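PDB 3GWB: peptidase M16 inactive domain family protein from Pseudomonas fluorescens, which is of unknown function but belongs to the M16 metallopeptidase family through an inactive-type domain, with hydrolase activity and metal binding at most probable. Local coordinates for residues 78-86 and 98-107. Sequence-based numbering, arbitrary orientation.
Sequences GFEGLGADF and SLRSLSAVDK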
ATOM      1  N   GLY A  78       0.436  16.810 -13.856  1.00 16.43           N
ATOM      2  CA  GLY A  78       1.165  18.032 -13.598  1.00 15.54           C
ATOM      3  C   GLY A  78       2.362  17.802 -12.693  1.00 15.13           C
ATOM      4  O   GLY A  78       3.461  18.270 -12.986  1.00 15.87           O
ATOM      5  N   PHE A  79       2.161  17.089 -11.587  1.00 13.64           N
ATOM      6  CA  PHE A  79       3.259  16.823 -10.669  1.00 13.65           C
ATOM      7  C   PHE A  79       4.255  15.861 -11.321  1.00 15.02           C
ATOM      8  O   PHE A  79       5.466  16.097 -11.310  1.00 14.16           O
ATOM      9  CB  PHE A  79       2.736  16.224  -9.354  1.00 12.56           C
ATOM     10  CG  PHE A  79       2.018  17.212  -8.462  1.00 13.93           C
ATOM     11  CD1 PHE A  79       2.660  18.368  -8.020  1.00 14.50           C
ATOM     12  CD2 PHE A  79       0.712  16.966  -8.034  1.00 13.06           C
ATOM     13  CE1 PHE A  79       2.009  19.270  -7.162  1.00 12.29           C
ATOM     14  CE2 PHE A  79       0.051  17.860  -7.176  1.00 13.45           C
ATOM     15  CZ  PHE A  79       0.701  19.013  -6.740  1.00 10.24           C
ATOM     16  N   GLU A  80       3.739  14.781 -11.901  1.00 16.78           N
ATOM     17  CA  GLU A  80       4.591  13.782 -12.549  1.00 19.16           C
ATOM     18  C   GLU A  80       5.521  14.361 -13.608  1.00 17.19           C
ATOM     19  O   GLU A  80       6.695  13.990 -13.684  1.00 19.16           O
ATOM     20  CB  GLU A  80       3.736  12.685 -13.195  1.00 22.76           C
ATOM     21  CG  GLU A  80       3.255  11.605 -12.247  1.00 30.72           C
ATOM     22  CD  GLU A  80       2.328  10.613 -12.933  1.00 36.27           C
ATOM     23  OE1 GLU A  80       2.737  10.021 -13.960  1.00 38.68           O
ATOM     24  OE2 GLU A  80       1.188  10.427 -12.448  1.00 37.42           O
ATOM     25  N   GLY A  81       4.998  15.263 -14.431  1.00 15.88           N
ATOM     26  CA  GLY A  81       5.808  15.852 -15.481  1.00 17.61           C
ATOM     27  C   GLY A  81       6.940  16.714 -14.952  1.00 17.75           C
ATOM     28  O   GLY A  81       7.869  17.055 -15.684  1.00 16.99           O
ATOM     29  N   LEU A  82       6.865  17.058 -13.673  1.00 17.20           N
ATOM     30  CA  LEU A  82       7.875  17.895 -13.033  1.00 16.98           C
ATOM     31  C   LEU A  82       8.812  17.084 -12.141  1.00 16.22           C
ATOM     32  O   LEU A  82       9.754  17.624 -11.551  1.00 16.97           O
ATOM     33  CB  LEU A  82       7.183  18.982 -12.204  1.00 16.04           C
ATOM     34  CG  LEU A  82       6.349  19.982 -13.015  1.00 18.76           C
ATOM     35  CD1 LEU A  82       5.556  20.893 -12.085  1.00 14.58           C
ATOM     36  CD2 LEU A  82       7.281  20.799 -13.909  1.00 17.23           C
ATOM     37  N   GLY A  83       8.544  15.788 -12.040  1.00 15.84           N
ATOM     38  CA  GLY A  83       9.372  14.927 -11.222  1.00 17.05           C
ATOM     39  C   GLY A  83       9.049  15.049  -9.747  1.00 17.35           C
ATOM     40  O   GLY A  83       9.864  14.691  -8.895  1.00 18.62           O
ATOM     41  N   ALA A  84       7.852  15.538  -9.445  1.00 17.43           N
ATOM     42  CA  ALA A  84       7.423  15.728  -8.061  1.00 17.10           C
ATOM     43  C   ALA A  84       6.312  14.772  -7.645  1.00 17.68           C
ATOM     44  O   ALA A  84       5.498  14.351  -8.472  1.00 18.10           O
ATOM     45  CB  ALA A  84       6.957  17.175  -7.856  1.00 16.02           C
ATOM     46  N   ASP A  85       6.270  14.448  -6.357  1.00 16.27           N
ATOM     47  CA  ASP A  85       5.236  13.564  -5.837  1.00 16.65           C
ATOM     48  C   ASP A  85       4.393  14.265  -4.771  1.00 15.31           C
ATOM     49  O   ASP A  85       4.920  14.945  -3.899  1.00 13.30           O
ATOM     50  CB  ASP A  85       5.852  12.296  -5.251  1.00 22.03           C
ATOM     51  CG  ASP A  85       4.801  11.340  -4.704  1.00 27.86           C
ATOM     52  OD1 ASP A  85       4.640  11.278  -3.463  1.00 31.16           O
ATOM     53  OD2 ASP A  85       4.125  10.661  -5.514  1.00 30.71           O
ATOM     54  N   PHE A  86       3.080  14.085  -4.851  1.00 11.63           N
ATOM     55  CA  PHE A  86       2.156  14.696  -3.903  1.00 13.14           C
ATOM     56  C   PHE A  86       1.727  13.636  -2.907  1.00 13.45           C
ATOM     57  O   PHE A  86       1.507  12.480  -3.278  1.00 14.30           O
ATOM     58  CB  PHE A  86       0.922  15.248  -4.643  1.00 12.12           C
ATOM     59  CG  PHE A  86      -0.155  15.780  -3.730  1.00 11.51           C
ATOM     60  CD1 PHE A  86      -0.002  17.004  -3.080  1.00 12.47           C
ATOM     61  CD2 PHE A  86      -1.316  15.038  -3.501  1.00 10.66           C
ATOM     62  CE1 PHE A  86      -0.988  17.489  -2.215  1.00 11.03           C
ATOM     63  CE2 PHE A  86      -2.308  15.511  -2.637  1.00 11.61           C
ATOM     64  CZ  PHE A  86      -2.142  16.737  -1.992  1.00 11.28           C
ATOM     65  N   SER A  98       1.776  16.820   1.443  1.00  5.24           N
ATOM     66  CA  SER A  98       3.218  16.848   1.249  1.00 10.02           C
ATOM     67  C   SER A  98       3.636  16.867  -0.213  1.00 12.10           C
ATOM     68  O   SER A  98       2.887  16.452  -1.100  1.00 11.76           O
ATOM     69  CB  SER A  98       3.869  15.639   1.936  1.00 10.44           C
ATOM     70  OG  SER A  98       3.418  14.410   1.384  1.00 12.68           O
ATOM     71  N   LEU A  99       4.851  17.346  -0.445  1.00 12.67           N
ATOM     72  CA  LEU A  99       5.412  17.430  -1.784  1.00 13.35           C
ATOM     73  C   LEU A  99       6.904  17.130  -1.764  1.00 15.73           C
ATOM     74  O   LEU A  99       7.651  17.717  -0.983  1.00 18.04           O
ATOM     75  CB  LEU A  99       5.217  18.835  -2.354  1.00 13.41           C
ATOM     76  CG  LEU A  99       5.832  19.092  -3.732  1.00 13.39           C
ATOM     77  CD1 LEU A  99       4.909  18.533  -4.800  1.00 13.13           C
ATOM     78  CD2 LEU A  99       6.021  20.582  -3.950  1.00 11.16           C
ATOM     79  N   ARG A 100       7.332  16.196  -2.601  1.00 15.79           N
ATOM     80  CA  ARG A 100       8.751  15.903  -2.720  1.00 15.26           C
ATOM     81  C   ARG A 100       9.021  16.415  -4.126  1.00 15.00           C
ATOM     82  O   ARG A 100       8.276  16.100  -5.052  1.00 11.04           O
ATOM     83  CB  ARG A 100       9.036  14.404  -2.615  1.00 18.88           C
ATOM     84  CG  ARG A 100      10.498  14.066  -2.885  1.00 24.87           C
ATOM     85  CD  ARG A 100      10.965  12.755  -2.232  1.00 30.79           C
ATOM     86  NE  ARG A 100      10.205  11.577  -2.657  1.00 35.54           N
ATOM     87  CZ  ARG A 100       9.043  11.198  -2.128  1.00 38.27           C
ATOM     88  NH1 ARG A 100       8.493  11.902  -1.145  1.00 38.97           N
ATOM     89  NH2 ARG A 100       8.429  10.110  -2.580  1.00 39.57           N
ATOM     90  N   SER A 101      10.068  17.214  -4.290  1.00 14.29           N
ATOM     91  CA  SER A 101      10.356  17.794  -5.593  1.00 14.62           C
ATOM     92  C   SER A 101      11.841  18.007  -5.851  1.00 17.06           C
ATOM     93  O   SER A 101      12.632  18.148  -4.916  1.00 17.72           O
ATOM     94  CB  SER A 101       9.616  19.137  -5.704  1.00 15.40           C
ATOM     95  OG  SER A 101      10.052  19.922  -6.801  1.00 12.14           O
ATOM     96  N   LEU A 102      12.217  18.006  -7.127  1.00 15.27           N
ATOM     97  CA  LEU A 102      13.594  18.269  -7.496  1.00 16.04           C
ATOM     98  C   LEU A 102      13.788  19.717  -7.050  1.00 16.09           C
ATOM     99  O   LEU A 102      12.833  20.500  -7.063  1.00 13.22           O
ATOM    100  CB  LEU A 102      13.775  18.151  -9.009  1.00 15.94           C
ATOM    101  CG  LEU A 102      13.741  16.721  -9.561  1.00 18.87           C
ATOM    102  CD1 LEU A 102      13.730  16.746 -11.079  1.00 19.27           C
ATOM    103  CD2 LEU A 102      14.958  15.957  -9.052  1.00 20.40           C
ATOM    104  N   SER A 103      15.010  20.072  -6.660  1.00 14.84           N
ATOM    105  CA  SER A 103      15.296  21.419  -6.177  1.00 15.87           C
ATOM    106  C   SER A 103      15.535  22.463  -7.267  1.00 15.84           C
ATOM    107  O   SER A 103      15.422  23.662  -7.006  1.00 15.53           O
ATOM    108  CB  SER A 103      16.494  21.388  -5.218  1.00 15.71           C
ATOM    109  OG  SER A 103      17.667  20.925  -5.862  1.00 17.45           O
ATOM    110  N   ALA A 104      15.866  22.018  -8.476  1.00 14.46           N
ATOM    111  CA  ALA A 104      16.104  22.944  -9.583  1.00 15.30           C
ATOM    112  C   ALA A 104      14.926  23.909  -9.744  1.00 15.60           C
ATOM    113  O   ALA A 104      13.769  23.487  -9.809  1.00 17.16           O
ATOM    114  CB  ALA A 104      16.318  22.172 -10.869  1.00 12.69           C
ATOM    115  N   VAL A 105      15.230  25.202  -9.823  1.00 17.13           N
ATOM    116  CA  VAL A 105      14.211  26.240  -9.961  1.00 18.18           C
ATOM    117  C   VAL A 105      13.199  26.011 -11.086  1.00 18.83           C
ATOM    118  O   VAL A 105      12.014  26.284 -10.913  1.00 16.41           O
ATOM    119  CB  VAL A 105      14.854  27.646 -10.162  1.00 18.72           C
ATOM    120  CG1 VAL A 105      15.759  27.978  -8.985  1.00 19.20           C
ATOM    121  CG2 VAL A 105      15.647  27.684 -11.457  1.00 20.04           C
ATOM    122  N   ASP A 106      13.651  25.500 -12.226  1.00 18.39           N
ATOM    123  CA  ASP A 106      12.740  25.284 -13.348  1.00 19.72           C
ATOM    124  C   ASP A 106      11.738  24.161 -13.089  1.00 18.62           C
ATOM    125  O   ASP A 106      10.746  24.032 -13.809  1.00 17.26           O
ATOM    126  CB  ASP A 106      13.528  24.986 -14.626  1.00 24.92           C
ATOM    127  CG  ASP A 106      13.923  23.524 -14.745  1.00 31.30           C
ATOM    128  OD1 ASP A 106      14.476  22.970 -13.769  1.00 32.39           O
ATOM    129  OD2 ASP A 106      13.682  22.928 -15.822  1.00 36.03           O
ATOM    130  N   LYS A 107      11.990  23.358 -12.058  1.00 17.41           N
ATOM    131  CA  LYS A 107      11.094  22.254 -11.723  1.00 16.81           C
ATOM    132  C   LYS A 107      10.307  22.511 -10.444  1.00 16.53           C
ATOM    133  O   LYS A 107       9.115  22.196 -10.369  1.00 15.95           O
ATOM    134  CB  LYS A 107      11.883  20.949 -11.588  1.00 18.30           C
ATOM    135  CG  LYS A 107      12.503  20.490 -12.895  1.00 18.28           C
ATOM    136  CD  LYS A 107      11.409  20.263 -13.932  1.00 21.55           C
ATOM    137  CE  LYS A 107      11.933  20.447 -15.347  1.00 23.69           C
ATOM    138  NZ  LYS A 107      13.131  19.631 -15.611  1.00 19.55           N
TER
HETATM  139  O   HOH W   1       9.964  18.010  -8.958  1.00 19.39           O
HETATM  140  O   HOH W   2       5.057  13.934  -0.955  1.00 29.52           O
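Asp85 and Arg100 pair their backbones in both directions: Asp85 N donates to Arg100 O at 2.9 Å and Arg100 N returns a bond to Asp85 O. One residue on, Phe86 faces Leu99 as a non-hydrogen-bonded antiparallel pair.

The tight side is the face that carries Leu99. Its CG stands anti to the backbone N (chi1 177°), and chi2 (80°) then sends CD1 across to Phe79, 3.8 Å from the ring atom CE1, and to within 3.9 Å of Ala84 CB. Ala84 CB also lies 3.9 Å from Ser101 CB. Helix 105-120 backs this cluster, with Leu112 against Leu99 and Leu114 against Phe79.

The other face is looser and solvent-exposed. Here Asp85 and Arg100 probably attract each other weakly, beyond salt-bridge distance: OD1 sits 4.1 Å from NH2, off the guanidinium plane, and receives none of its N-H groups. A bend at chi3 (59°) turns the guanidinium back so that one of its faces looks toward Asp85 CB, displaced toward the rim.

Beyond the paired strands the backbones part and a water fills in, donating to Leu82 O at 2.6 Å and accepting from Leu102 N. Lys107 slants past Leu82 there, its CD 4.2 Å from Leu82 CD2, while its NZ bridges to Asp106 OD2 and bonds to Glu32 O of the second subunit.

Helix 72-80 reaches strand 85-90, outermost within this chain, through a Schellman motif: Gly83 has positive phi, Ala84 N bonds to Phe79 O and Gly83 N to Glu80 O. Phe79 O also takes Leu82 N, on the opposite face of its plane from Ala84 N. The whole is a helix leading into a beta hairpin, strands 85-90 and 95-102, of a mixed six-stranded sheet.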